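PDB 3PU2: activator of Hsp90 ATPase homologue 1/2-like C-terminal domain-containing protein, which is of unknown function but has a helix-grip fold of the Bet v 1-like type, which in relatives often binds hydrophobic ligands or partner proteins. Local coordinates for residues E16-F21 with E118-V123; W41-G46 with Y147-V152; G60-V65 with R74-R79; A31-A36 with F54-G59. All blocks are in the same frame, centred on the assembly; numbering follows the deposited sequence.

The four contacts sample both parts of a helix-grip fold: one antiparallel sheet and the helices packed against it. Contacts 1 and 3 are strand pairs of the same sheet, with centres about 20 Å apart on opposite sides of the chain's centre and nearest atoms about 10 Å apart. Contact 2 packs helix 139-156 against the 41-46 loop and meets contact 1 through the salt bridge of Arg19 NH2 with Asp151 OD2, 2.6 Å. Contact 4 touches the other three: Leu32 reaches Leu119, Ala31 O meets Trp41 NE1 at 3.2 Å, and Glu55 OE1 meets Leu61 N at 2.6 Å. Contacts 3 and 4 have centres about 11 Å apart.

Contact 1 (E16-F21 with E118-V123); sequences EFRRHF and ELAMAV
Within the curved antiparallel sheet of the helix-grip fold, Phe17 and Arg19 of strand 14-21 form hydrogen-bonded pairs with Met121 and Leu119 of strand 116-124. The axes of the two short segments approach to 4.6 Å, and their directions differ by 164°. Two bonds join each pair: Met121 N reaches Phe17 O at 2.8 Å and Leu119 N reaches Arg19 O at 2.8 Å, both almost straight, while the return bonds from Phe17 N to Met121 O and from Arg19 N to Leu119 O are more bent. Between them Arg18 CA comes within 3.2 Å of Leu119 O, a CA-H...O contact.

Phe17, Arg19, Leu119 and Met121 share one face. Met121, built as selenomethionine, is bent at its last torsion (chi3 131°), which places CE 4.2 Å from Phe17 CD2. At the far end Leu119 CB lies at the edge of the Phe21 ring, near its plane, 4.0 Å from CE2. On the other face Glu118 lies extended with CG anti to its backbone N (chi1 170°), and its carboxylate comes beside the shaft of Arg18, with OE2 3.4 Å from CD. The salt bridge from OE2 to Arg18 NE is long, 3.8 Å; because the oxygen stands well out of the guanidinium plane, this is charge attraction without a directed N-H.

Arg19 sends its guanidinium to Asp151 of helix 139-156. That helix covers the Phe17 face, where Tyr147 meets the Phe21 ring edge-to-face. Strands 6-7 and 104-113 flank the pair on either side within the sheet.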
loop_
_atom_site.group_PDB
_atom_site.type_symbol
_atom_site.label_atom_id
_atom_site.label_comp_id
_atom_site.label_asym_id
_atom_site.label_seq_id
_atom_site.Cartn_x
_atom_site.Cartn_y
_atom_site.Cartn_z
ATOM N N GLU A 16 -6.459 -8.091 -6.423
ATOM C CA GLU A 16 -7.372 -7.213 -5.709
ATOM C C GLU A 16 -7.434 -7.534 -4.222
ATOM O O GLU A 16 -7.282 -8.684 -3.822
ATOM C CB GLU A 16 -8.765 -7.320 -6.342
ATOM C CG GLU A 16 -8.856 -6.735 -7.761
ATOM C CD GLU A 16 -10.071 -7.226 -8.547
ATOM O OE1 GLU A 16 -11.142 -7.449 -7.938
ATOM O OE2 GLU A 16 -9.955 -7.373 -9.783
ATOM N N PHE A 17 -7.641 -6.506 -3.405
ATOM C CA PHE A 17 -7.729 -6.672 -1.955
ATOM C C PHE A 17 -8.720 -5.642 -1.431
ATOM O O PHE A 17 -8.892 -4.579 -2.030
ATOM C CB PHE A 17 -6.367 -6.431 -1.279
ATOM C CG PHE A 17 -5.254 -7.292 -1.808
ATOM C CD1 PHE A 17 -5.034 -8.560 -1.304
ATOM C CD2 PHE A 17 -4.427 -6.826 -2.825
ATOM C CE1 PHE A 17 -4.004 -9.358 -1.799
ATOM C CE2 PHE A 17 -3.392 -7.620 -3.330
ATOM C CZ PHE A 17 -3.184 -8.887 -2.813
ATOM N N ARG A 18 -9.368 -5.965 -0.320
ATOM C CA ARG A 18 -10.333 -5.072 0.304
ATOM C C ARG A 18 -10.214 -5.250 1.808
ATOM O O ARG A 18 -10.034 -6.363 2.295
ATOM C CB ARG A 18 -11.758 -5.411 -0.152
ATOM C CG ARG A 18 -11.990 -5.273 -1.654
ATOM C CD ARG A 18 -13.471 -5.243 -1.998
ATOM N NE ARG A 18 -14.128 -6.522 -1.748
ATOM C CZ ARG A 18 -15.427 -6.745 -1.934
ATOM N NH1 ARG A 18 -16.213 -5.769 -2.371
ATOM N NH2 ARG A 18 -15.936 -7.946 -1.692
ATOM N N ARG A 19 -10.317 -4.158 2.548
ATOM C CA ARG A 19 -10.198 -4.230 3.992
ATOM C C ARG A 19 -10.949 -3.089 4.673
ATOM O O ARG A 19 -10.920 -1.952 4.213
ATOM C CB ARG A 19 -8.715 -4.193 4.367
ATOM C CG ARG A 19 -8.411 -3.978 5.846
ATOM C CD ARG A 19 -8.310 -5.273 6.656
ATOM N NE ARG A 19 -7.276 -5.123 7.676
ATOM C CZ ARG A 19 -7.473 -5.143 8.987
ATOM N NH1 ARG A 19 -8.689 -5.321 9.487
ATOM N NH2 ARG A 19 -6.441 -4.976 9.799
ATOM N N HIS A 20 -11.624 -3.403 5.773
ATOM C CA HIS A 20 -12.374 -2.408 6.522
ATOM C C HIS A 20 -11.460 -1.723 7.533
ATOM O O HIS A 20 -10.532 -2.329 8.060
ATOM C CB HIS A 20 -13.530 -3.075 7.255
ATOM C CG HIS A 20 -14.408 -2.115 7.993
ATOM N ND1 HIS A 20 -15.243 -1.229 7.350
ATOM C CD2 HIS A 20 -14.576 -1.900 9.319
ATOM C CE1 HIS A 20 -15.891 -0.508 8.249
ATOM N NE2 HIS A 20 -15.504 -0.896 9.450
ATOM N N PHE A 21 -11.730 -0.456 7.804
ATOM C CA PHE A 21 -10.929 0.317 8.737
ATOM C C PHE A 21 -11.874 1.214 9.518
ATOM O O PHE A 21 -12.748 1.860 8.939
ATOM C CB PHE A 21 -9.904 1.190 7.984
ATOM C CG PHE A 21 -8.678 0.446 7.514
ATOM C CD1 PHE A 21 -7.700 0.040 8.419
ATOM C CD2 PHE A 21 -8.510 0.131 6.172
ATOM C CE1 PHE A 21 -6.576 -0.674 7.993
ATOM C CE2 PHE A 21 -7.393 -0.583 5.741
ATOM C CZ PHE A 21 -6.428 -0.985 6.655
ATOM N N GLU A 118 -13.776 1.514 3.775
ATOM C CA GLU A 118 -13.338 0.273 3.165
ATOM C C GLU A 118 -12.268 0.649 2.158
ATOM O O GLU A 118 -12.483 1.522 1.320
ATOM C CB GLU A 118 -14.475 -0.442 2.438
ATOM C CG GLU A 118 -13.975 -1.614 1.598
ATOM C CD GLU A 118 -15.088 -2.372 0.915
ATOM O OE1 GLU A 118 -16.157 -1.764 0.691
ATOM O OE2 GLU A 118 -14.889 -3.565 0.590
ATOM N N LEU A 119 -11.110 0.002 2.248
ATOM C CA LEU A 119 -10.019 0.277 1.323
ATOM C C LEU A 119 -9.966 -0.800 0.268
ATOM O O LEU A 119 -9.754 -1.975 0.579
ATOM C CB LEU A 119 -8.672 0.322 2.047
ATOM C CG LEU A 119 -7.416 0.456 1.168
ATOM C CD1 LEU A 119 -7.460 1.762 0.408
ATOM C CD2 LEU A 119 -6.166 0.420 2.019
ATOM N N ALA A 120 -10.187 -0.395 -0.978
ATOM C CA ALA A 120 -10.125 -1.315 -2.105
ATOM C C ALA A 120 -8.799 -1.021 -2.803
ATOM O O ALA A 120 -8.521 0.126 -3.179
ATOM C CB ALA A 120 -11.288 -1.084 -3.047
HETATM N N MSE A 121 -7.976 -2.055 -2.954
HETATM C CA MSE A 121 -6.680 -1.915 -3.586
HETATM C C MSE A 121 -6.495 -2.910 -4.718
HETATM O O MSE A 121 -6.881 -4.070 -4.606
HETATM C CB MSE A 121 -5.580 -2.107 -2.545
HETATM C CG MSE A 121 -4.188 -2.170 -3.154
HETATM SE SE MSE A 121 -2.764 -2.087 -1.870
HETATM C CE MSE A 121 -1.745 -3.597 -2.494
ATOM N N ALA A 122 -5.897 -2.445 -5.810
ATOM C CA ALA A 122 -5.641 -3.282 -6.978
ATOM C C ALA A 122 -4.237 -3.012 -7.507
ATOM O O ALA A 122 -3.760 -1.862 -7.509
ATOM C CB ALA A 122 -6.642 -2.987 -8.055
ATOM N N VAL A 123 -3.582 -4.072 -7.967
ATOM C CA VAL A 123 -2.237 -3.954 -8.493
ATOM C C VAL A 123 -2.216 -4.623 -9.855
ATOM O O VAL A 123 -2.489 -5.818 -9.958
ATOM C CB VAL A 123 -1.212 -4.648 -7.554
ATOM C CG1 VAL A 123 0.199 -4.419 -8.051
ATOM C CG2 VAL A 123 -1.352 -4.106 -6.158
#

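Contact 2 (W41-G46 with Y147-V152); sequences WLFARG and YRHLDV
Trp41 and His149 bring their CA atoms within 4.9 Å where the loop 41-46 passes helix 139-156, and an inverse gamma turn centred on Leu42 bends the loop there. Trp41 O is gripped twice: Phe43 N bonds to it across the turn at 3.0 Å, and His149 ND1 donates to it at 2.9 Å. The imidazole N-H is used in the ring's own plane and falls on a lone pair of the carbonyl, with an N-H...O angle of 148°.

The same imidazole forms an offset stack with Phe43, the centroids 4.3 Å apart and the planes only 9° from parallel. In-plane bond and facial stack together fix the rotation of the histidine. The indole of Trp41 lies alongside Leu150. Leu150 CD1 stands over the five-membered ring in a CH-pi contact, 3.9 Å from the centroid, and Leu150 CB is 3.8 Å from Trp41 CE3. Leu42 CB covers the opposite indole face, and Trp41 NE1 is hydrogen-bonded to Ala31 O. An alanine at Trp41 would probably open a gap between Leu150 and Leu42 and leave Ala31 O without its indole N-H donor.

Tyr147 CD1 touches Trp41 CZ3 at 3.9 Å, and the tyrosine also packs on Leu119 and Met121 of strand 116-124. Leu150 extends the packing to Leu28 of helix 25-33 and Phe21 of strand 14-21. The indole lies between helix 139-156 and helix 25-33, where it touches Leu32.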
loop_
_atom_site.group_PDB
_atom_site.type_symbol
_atom_site.label_atom_id
_atom_site.label_comp_id
_atom_site.label_asym_id
_atom_site.label_seq_id
_atom_site.Cartn_x
_atom_site.Cartn_y
_atom_site.Cartn_z
ATOM N N TRP A 41 3.324 2.197 10.473
ATOM C CA TRP A 41 2.496 1.013 10.252
ATOM C C TRP A 41 2.883 0.181 9.037
ATOM O O TRP A 41 2.866 -1.047 9.093
ATOM C CB TRP A 41 1.020 1.380 10.130
ATOM C CG TRP A 41 0.667 2.157 8.914
ATOM C CD1 TRP A 41 0.707 3.524 8.760
ATOM C CD2 TRP A 41 0.208 1.627 7.668
ATOM N NE1 TRP A 41 0.297 3.869 7.490
ATOM C CE2 TRP A 41 -0.014 2.725 6.799
ATOM C CE3 TRP A 41 -0.036 0.332 7.193
ATOM C CZ2 TRP A 41 -0.470 2.561 5.486
ATOM C CZ3 TRP A 41 -0.491 0.176 5.876
ATOM C CH2 TRP A 41 -0.700 1.288 5.042
ATOM N N LEU A 42 3.236 0.843 7.944
ATOM C CA LEU A 42 3.609 0.147 6.715
ATOM C C LEU A 42 5.050 -0.371 6.693
ATOM O O LEU A 42 5.928 0.197 6.044
ATOM C CB LEU A 42 3.377 1.058 5.517
ATOM C CG LEU A 42 3.742 0.453 4.162
ATOM C CD1 LEU A 42 2.989 -0.855 3.937
ATOM C CD2 LEU A 42 3.412 1.470 3.081
ATOM N N PHE A 43 5.269 -1.469 7.403
ATOM C CA PHE A 43 6.573 -2.102 7.494
ATOM C C PHE A 43 6.365 -3.562 7.876
ATOM O O PHE A 43 5.315 -3.923 8.405
ATOM C CB PHE A 43 7.403 -1.413 8.564
ATOM C CG PHE A 43 6.847 -1.565 9.935
ATOM C CD1 PHE A 43 7.258 -2.610 10.760
ATOM C CD2 PHE A 43 5.897 -0.665 10.415
ATOM C CE1 PHE A 43 6.732 -2.759 12.052
ATOM C CE2 PHE A 43 5.355 -0.799 11.713
ATOM C CZ PHE A 43 5.778 -1.853 12.533
ATOM N N ALA A 44 7.351 -4.407 7.590
ATOM C CA ALA A 44 7.239 -5.815 7.959
ATOM C C ALA A 44 8.120 -6.068 9.185
ATOM O O ALA A 44 8.888 -5.195 9.599
ATOM C CB ALA A 44 7.656 -6.702 6.810
ATOM N N ARG A 45 7.999 -7.263 9.754
ATOM C CA ARG A 45 8.755 -7.672 10.940
ATOM C C ARG A 45 10.279 -7.579 10.748
ATOM O O ARG A 45 10.870 -8.315 9.943
ATOM C CB ARG A 45 8.350 -9.108 11.309
ATOM C CG ARG A 45 8.538 -9.497 12.778
ATOM C CD ARG A 45 7.916 -10.870 13.073
ATOM N NE ARG A 45 8.474 -11.941 12.243
ATOM C CZ ARG A 45 9.739 -12.354 12.291
ATOM N NH1 ARG A 45 10.595 -11.788 13.133
ATOM N NH2 ARG A 45 10.152 -13.334 11.495
ATOM N N GLY A 46 10.903 -6.669 11.497
ATOM C CA GLY A 46 12.343 -6.483 11.417
ATOM C C GLY A 46 12.838 -5.613 10.270
ATOM O O GLY A 46 14.028 -5.577 9.984
ATOM N N TYR A 147 -1.754 -3.830 7.877
ATOM C CA TYR A 147 -3.045 -3.237 8.201
ATOM C C TYR A 147 -3.337 -3.387 9.687
ATOM O O TYR A 147 -3.910 -2.487 10.314
ATOM C CB TYR A 147 -4.155 -3.856 7.363
ATOM C CG TYR A 147 -4.041 -3.500 5.903
ATOM C CD1 TYR A 147 -3.517 -2.268 5.507
ATOM C CD2 TYR A 147 -4.447 -4.391 4.908
ATOM C CE1 TYR A 147 -3.402 -1.936 4.167
ATOM C CE2 TYR A 147 -4.331 -4.063 3.561
ATOM C CZ TYR A 147 -3.811 -2.840 3.205
ATOM O OH TYR A 147 -3.704 -2.513 1.885
ATOM N N ARG A 148 -2.919 -4.513 10.255
ATOM C CA ARG A 148 -3.107 -4.736 11.682
ATOM C C ARG A 148 -2.389 -3.589 12.401
ATOM O O ARG A 148 -2.912 -3.001 13.337
ATOM C CB ARG A 148 -2.520 -6.088 12.086
ATOM C CG ARG A 148 -3.069 -6.633 13.391
ATOM C CD ARG A 148 -2.711 -8.102 13.583
ATOM N NE ARG A 148 -3.382 -8.977 12.620
ATOM C CZ ARG A 148 -2.811 -9.474 11.526
ATOM N NH1 ARG A 148 -1.547 -9.188 11.245
ATOM N NH2 ARG A 148 -3.506 -10.267 10.720
ATOM N N HIS A 149 -1.185 -3.267 11.944
ATOM C CA HIS A 149 -0.424 -2.162 12.517
ATOM C C HIS A 149 -1.237 -0.878 12.418
ATOM O O HIS A 149 -1.299 -0.092 13.367
ATOM C CB HIS A 149 0.873 -1.953 11.745
ATOM C CG HIS A 149 1.856 -3.061 11.903
ATOM N ND1 HIS A 149 2.830 -3.325 10.964
ATOM C CD2 HIS A 149 2.047 -3.950 12.905
ATOM C CE1 HIS A 149 3.577 -4.329 11.381
ATOM N NE2 HIS A 149 3.124 -4.725 12.557
ATOM N N LEU A 150 -1.836 -0.674 11.243
ATOM C CA LEU A 150 -2.630 0.511 10.965
ATOM C C LEU A 150 -3.832 0.595 11.888
ATOM O O LEU A 150 -4.214 1.685 12.330
ATOM C CB LEU A 150 -3.073 0.517 9.501
ATOM C CG LEU A 150 -3.857 1.739 9.006
ATOM C CD1 LEU A 150 -3.180 3.023 9.475
ATOM C CD2 LEU A 150 -3.967 1.693 7.487
ATOM N N ASP A 151 -4.423 -0.560 12.187
ATOM C CA ASP A 151 -5.573 -0.590 13.083
ATOM C C ASP A 151 -5.190 0.007 14.438
ATOM O O ASP A 151 -5.867 0.909 14.940
ATOM C CB ASP A 151 -6.075 -2.024 13.293
ATOM C CG ASP A 151 -7.055 -2.474 12.219
ATOM O OD1 ASP A 151 -7.800 -1.619 11.690
ATOM O OD2 ASP A 151 -7.095 -3.690 11.923
ATOM N N VAL A 152 -4.100 -0.498 15.015
ATOM C CA VAL A 152 -3.615 -0.045 16.319
ATOM C C VAL A 152 -3.293 1.443 16.367
ATOM O O VAL A 152 -3.494 2.103 17.392
ATOM C CB VAL A 152 -2.339 -0.829 16.744
ATOM C CG1 VAL A 152 -1.909 -0.426 18.141
ATOM C CG2 VAL A 152 -2.609 -2.313 16.698
#

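Contact 3 (G60-V65 with R74-R79); sequences GLIRQV and RGLTGR
Leu76 and Gln64 lie side by side and point the same way from neighbouring strands, with Gln64 OE1 3.5 Å from Leu76 CD1. Leu76 holds CG between its backbone N and carbonyl carbon (chi1 69°), which turns the branch toward the partner strand. The other neighbour, Ile62, crosses it obliquely and presents CG2 at 3.8 Å from Leu76 CD1. An alanine at Leu76 would probably open a gap beside Ile62 CG2 and leave the Gln64 amide freer to turn.

The opposite face carries Leu61, Arg63, Val65 and Thr77. Arg63 is bent at its second torsion (chi2 48°), which swings CD to 3.5 Å from Leu76 O. Its NH1 makes a weak hydrogen bond to that same carbonyl, 3.5 Å long, with the oxygen at the guanidinium edge; Val65 CG2 covers one guanidinium face. Leu76 O also accepts from Gln64 N at 3.0 Å, so it serves both main chain and side chain. Further along, Thr77 CG2 meets Leu61 CD1 at 3.9 Å.

In the backbone Leu76 N donates to Gln64 O at 2.9 Å; the Gln64 and Leu76 bonds are the straighter ones, and the two that Ile62 and Gly78 exchange are more bent. The two strands are the arms of a beta hairpin, their directions 173° apart. Strand 49-54 lies beyond strand 61-67 and shares backbone hydrogen bonds with Arg63 and Val65. Strand 88-93 lies beyond strand 73-84; Leu76 touches its Glu93, and Ile62 of the farther arm reaches across to His91.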
loop_
_atom_site.group_PDB
_atom_site.type_symbol
_atom_site.label_atom_id
_atom_site.label_comp_id
_atom_site.label_asym_id
_atom_site.label_seq_id
_atom_site.Cartn_x
_atom_site.Cartn_y
_atom_site.Cartn_z
ATOM N N GLY A 60 3.631 13.539 -8.485
ATOM C CA GLY A 60 4.343 13.339 -7.237
ATOM C C GLY A 60 5.330 12.191 -7.222
ATOM O O GLY A 60 5.184 11.206 -7.943
ATOM N N LEU A 61 6.345 12.332 -6.380
ATOM C CA LEU A 61 7.369 11.317 -6.232
ATOM C C LEU A 61 7.054 10.433 -5.034
ATOM O O LEU A 61 6.515 10.889 -4.032
ATOM C CB LEU A 61 8.750 11.963 -6.043
ATOM C CG LEU A 61 9.934 11.029 -5.742
ATOM C CD1 LEU A 61 9.937 9.834 -6.694
ATOM C CD2 LEU A 61 11.241 11.805 -5.855
ATOM N N ILE A 62 7.382 9.158 -5.173
ATOM C CA ILE A 62 7.193 8.172 -4.129
ATOM C C ILE A 62 8.529 7.466 -4.000
ATOM O O ILE A 62 9.031 6.899 -4.972
ATOM C CB ILE A 62 6.129 7.117 -4.509
ATOM C CG1 ILE A 62 4.726 7.676 -4.304
ATOM C CG2 ILE A 62 6.309 5.874 -3.662
ATOM C CD1 ILE A 62 3.649 6.724 -4.768
ATOM N N ARG A 63 9.107 7.513 -2.807
ATOM C CA ARG A 63 10.384 6.857 -2.555
ATOM C C ARG A 63 10.318 6.238 -1.163
ATOM O O ARG A 63 10.104 6.951 -0.187
ATOM C CB ARG A 63 11.522 7.882 -2.658
ATOM C CG ARG A 63 12.915 7.348 -2.343
ATOM C CD ARG A 63 13.202 6.045 -3.075
ATOM N NE ARG A 63 14.525 5.509 -2.740
ATOM C CZ ARG A 63 14.974 4.313 -3.122
ATOM N NH1 ARG A 63 14.209 3.510 -3.856
ATOM N NH2 ARG A 63 16.192 3.922 -2.773
ATOM N N GLN A 64 10.474 4.917 -1.076
ATOM C CA GLN A 64 10.413 4.211 0.211
ATOM C C GLN A 64 11.587 3.262 0.406
ATOM O O GLN A 64 11.995 2.559 -0.526
ATOM C CB GLN A 64 9.097 3.431 0.318
ATOM C CG GLN A 64 7.878 4.331 0.134
ATOM C CD GLN A 64 6.540 3.603 0.217
ATOM O OE1 GLN A 64 6.255 2.705 -0.571
ATOM N NE2 GLN A 64 5.709 4.010 1.166
ATOM N N VAL A 65 12.136 3.257 1.618
ATOM C CA VAL A 65 13.256 2.378 1.936
ATOM C C VAL A 65 13.125 1.734 3.300
ATOM O O VAL A 65 12.929 2.396 4.310
ATOM C CB VAL A 65 14.639 3.120 1.907
ATOM C CG1 VAL A 65 15.794 2.121 2.202
ATOM C CG2 VAL A 65 14.855 3.795 0.526
ATOM N N ARG A 74 15.944 -2.315 1.136
ATOM C CA ARG A 74 14.996 -2.755 0.149
ATOM C C ARG A 74 14.138 -1.523 -0.089
ATOM O O ARG A 74 13.613 -0.921 0.858
ATOM C CB ARG A 74 14.182 -3.935 0.710
ATOM C CG ARG A 74 12.785 -4.100 0.147
ATOM C CD ARG A 74 12.202 -5.451 0.537
ATOM N NE ARG A 74 12.088 -5.652 1.982
ATOM C CZ ARG A 74 11.881 -6.841 2.546
ATOM N NH1 ARG A 74 11.775 -7.924 1.786
ATOM N NH2 ARG A 74 11.764 -6.951 3.861
ATOM N N GLY A 75 14.014 -1.122 -1.346
ATOM C CA GLY A 75 13.222 0.055 -1.609
ATOM C C GLY A 75 12.439 0.056 -2.895
ATOM O O GLY A 75 12.553 -0.849 -3.734
ATOM N N LEU A 76 11.638 1.100 -3.051
ATOM C CA LEU A 76 10.827 1.238 -4.235
ATOM C C LEU A 76 10.638 2.705 -4.591
ATOM O O LEU A 76 10.740 3.588 -3.745
ATOM C CB LEU A 76 9.476 0.539 -4.026
ATOM C CG LEU A 76 8.482 1.121 -3.028
ATOM C CD1 LEU A 76 7.817 2.354 -3.641
ATOM C CD2 LEU A 76 7.436 0.073 -2.700
ATOM N N THR A 77 10.387 2.944 -5.866
ATOM C CA THR A 77 10.166 4.279 -6.375
ATOM C C THR A 77 8.892 4.166 -7.177
ATOM O O THR A 77 8.518 3.074 -7.614
ATOM C CB THR A 77 11.283 4.713 -7.322
ATOM O OG1 THR A 77 12.527 4.171 -6.867
ATOM C CG2 THR A 77 11.385 6.222 -7.345
ATOM N N GLY A 78 8.222 5.290 -7.361
ATOM C CA GLY A 78 6.993 5.291 -8.121
ATOM C C GLY A 78 6.618 6.731 -8.353
ATOM O O GLY A 78 7.264 7.654 -7.840
ATOM N N ARG A 79 5.559 6.927 -9.120
ATOM C CA ARG A 79 5.097 8.259 -9.433
ATOM C C ARG A 79 3.596 8.296 -9.200
ATOM O O ARG A 79 2.903 7.335 -9.524
ATOM C CB ARG A 79 5.400 8.543 -10.907
ATOM C CG ARG A 79 5.717 9.985 -11.239
ATOM C CD ARG A 79 6.849 10.507 -10.374
ATOM N NE ARG A 79 7.864 11.206 -11.154
ATOM C CZ ARG A 79 8.805 11.980 -10.624
ATOM N NH1 ARG A 79 8.858 12.159 -9.310
ATOM N NH2 ARG A 79 9.696 12.570 -11.409
#

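Contact 4 (A31-A36 with F54-G59); sequences ALTSPA and FEPHKG
Leu32, near the C-terminal end of helix 25-33 in this helix-grip fold, places its carbonyl O over one face of the Phe54 ring, offset toward the rim and 3.9 Å from CZ. The contact thus joins the end of that helix to Phe54 and the 54-59 segment, at the side of the sheet where strand 49-54 is outermost. Phe54 CG lies anti to its backbone N (chi1 -152°), a setting that directs CG toward the end of the helix; Leu38 and Leu89 also touch this side chain.

Thr33 follows and does most of the touching. Its carbonyl O comes 3.3 Å from Phe54 CD2, while its CB packs against CE2 of the same ring at 3.7 Å, with CG2 facing the ring as well. On the loop side Thr33 CB meets Pro56 CB at 3.9 Å, the two side chains at about a right angle, and OG1 lies against the same proline. The hydroxyl, set between the backbone N and the carbonyl carbon (chi1 81°), is hydrogen-bonded back to Trp29 O within the helix. Pro56 is itself the centre of an inverse gamma turn and packs on Leu89 too.

Ser34 is the first residue to leave helical backbone angles, and the chain then turns to bring Pro35 against Phe54. Pro35 makes its nearest approach through CG, 3.5 Å from Phe54 O and 4.0 Å from Phe54 CB.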
loop_
_atom_site.group_PDB
_atom_site.type_symbol
_atom_site.label_atom_id
_atom_site.label_comp_id
_atom_site.label_asym_id
_atom_site.label_seq_id
_atom_site.Cartn_x
_atom_site.Cartn_y
_atom_site.Cartn_z
ATOM N N ALA A 31 -3.310 8.613 6.603
ATOM C CA ALA A 31 -2.494 7.484 7.021
ATOM C C ALA A 31 -1.809 6.847 5.824
ATOM O O ALA A 31 -0.642 6.485 5.892
ATOM C CB ALA A 31 -3.362 6.451 7.722
ATOM N N LEU A 32 -2.552 6.715 4.728
ATOM C CA LEU A 32 -2.056 6.107 3.499
ATOM C C LEU A 32 -1.139 6.979 2.640
ATOM O O LEU A 32 -0.412 6.458 1.781
ATOM C CB LEU A 32 -3.242 5.657 2.654
ATOM C CG LEU A 32 -4.008 4.457 3.207
ATOM C CD1 LEU A 32 -5.408 4.440 2.661
ATOM C CD2 LEU A 32 -3.297 3.183 2.820
ATOM N N THR A 33 -1.149 8.291 2.879
ATOM C CA THR A 33 -0.346 9.202 2.064
ATOM C C THR A 33 0.603 10.169 2.780
ATOM O O THR A 33 1.294 10.948 2.125
ATOM C CB THR A 33 -1.261 10.047 1.157
ATOM O OG1 THR A 33 -1.804 11.136 1.915
ATOM C CG2 THR A 33 -2.410 9.189 0.608
ATOM N N SER A 34 0.648 10.135 4.105
ATOM C CA SER A 34 1.538 11.036 4.826
ATOM C C SER A 34 2.902 10.415 5.149
ATOM O O SER A 34 2.994 9.294 5.628
ATOM C CB SER A 34 0.869 11.515 6.109
ATOM O OG SER A 34 1.686 12.464 6.765
ATOM N N PRO A 35 3.988 11.147 4.872
ATOM C CA PRO A 35 5.339 10.649 5.143
ATOM C C PRO A 35 5.637 10.511 6.632
ATOM O O PRO A 35 6.567 9.808 7.018
ATOM C CB PRO A 35 6.228 11.699 4.480
ATOM C CG PRO A 35 5.358 12.201 3.351
ATOM C CD PRO A 35 4.042 12.360 4.039
ATOM N N ALA A 36 4.860 11.187 7.468
ATOM C CA ALA A 36 5.076 11.119 8.910
ATOM C C ALA A 36 4.292 9.984 9.580
ATOM O O ALA A 36 4.619 9.578 10.695
ATOM C CB ALA A 36 4.712 12.456 9.555
ATOM N N PHE A 54 6.585 10.848 -0.017
ATOM C CA PHE A 54 5.284 10.609 -0.629
ATOM C C PHE A 54 4.665 11.985 -0.866
ATOM O O PHE A 54 4.584 12.824 0.043
ATOM C CB PHE A 54 4.407 9.778 0.309
ATOM C CG PHE A 54 3.372 8.938 -0.392
ATOM C CD1 PHE A 54 3.626 7.611 -0.701
ATOM C CD2 PHE A 54 2.125 9.460 -0.699
ATOM C CE1 PHE A 54 2.644 6.814 -1.301
ATOM C CE2 PHE A 54 1.142 8.670 -1.299
ATOM C CZ PHE A 54 1.404 7.345 -1.598
ATOM N N GLU A 55 4.265 12.219 -2.108
ATOM C CA GLU A 55 3.659 13.477 -2.518
ATOM C C GLU A 55 2.392 13.039 -3.244
ATOM O O GLU A 55 2.459 12.607 -4.390
ATOM C CB GLU A 55 4.619 14.197 -3.464
ATOM C CG GLU A 55 6.082 14.119 -3.009
ATOM C CD GLU A 55 7.076 14.768 -3.981
ATOM O OE1 GLU A 55 6.977 14.521 -5.201
ATOM O OE2 GLU A 55 7.967 15.514 -3.519
ATOM N N PRO A 56 1.223 13.126 -2.580
ATOM C CA PRO A 56 -0.072 12.723 -3.152
ATOM C C PRO A 56 -0.799 13.708 -4.063
ATOM O O PRO A 56 -1.948 14.072 -3.799
ATOM C CB PRO A 56 -0.893 12.381 -1.916
ATOM C CG PRO A 56 -0.471 13.437 -0.985
ATOM C CD PRO A 56 1.056 13.510 -1.169
ATOM N N HIS A 57 -0.120 14.115 -5.136
ATOM C CA HIS A 57 -0.659 15.031 -6.139
ATOM C C HIS A 57 -0.035 14.630 -7.465
ATOM O O HIS A 57 1.103 14.170 -7.484
ATOM C CB HIS A 57 -0.314 16.486 -5.795
ATOM C CG HIS A 57 1.146 16.741 -5.579
ATOM N ND1 HIS A 57 2.098 16.494 -6.545
ATOM C CD2 HIS A 57 1.809 17.268 -4.521
ATOM C CE1 HIS A 57 3.287 16.859 -6.093
ATOM N NE2 HIS A 57 3.139 17.333 -4.868
ATOM N N LYS A 58 -0.765 14.787 -8.571
ATOM C CA LYS A 58 -0.229 14.400 -9.883
ATOM C C LYS A 58 1.259 14.747 -10.063
ATOM O O LYS A 58 1.715 15.839 -9.698
ATOM C CB LYS A 58 -1.049 15.035 -11.017
ATOM C CG LYS A 58 -0.723 14.461 -12.402
ATOM C CD LYS A 58 -1.548 15.094 -13.527
ATOM C CE LYS A 58 -3.028 14.742 -13.427
ATOM N NZ LYS A 58 -3.818 15.375 -14.528
ATOM N N GLY A 59 2.006 13.787 -10.611
ATOM C CA GLY A 59 3.434 13.954 -10.854
ATOM C C GLY A 59 4.290 13.737 -9.620
ATOM O O GLY A 59 5.520 13.739 -9.687
#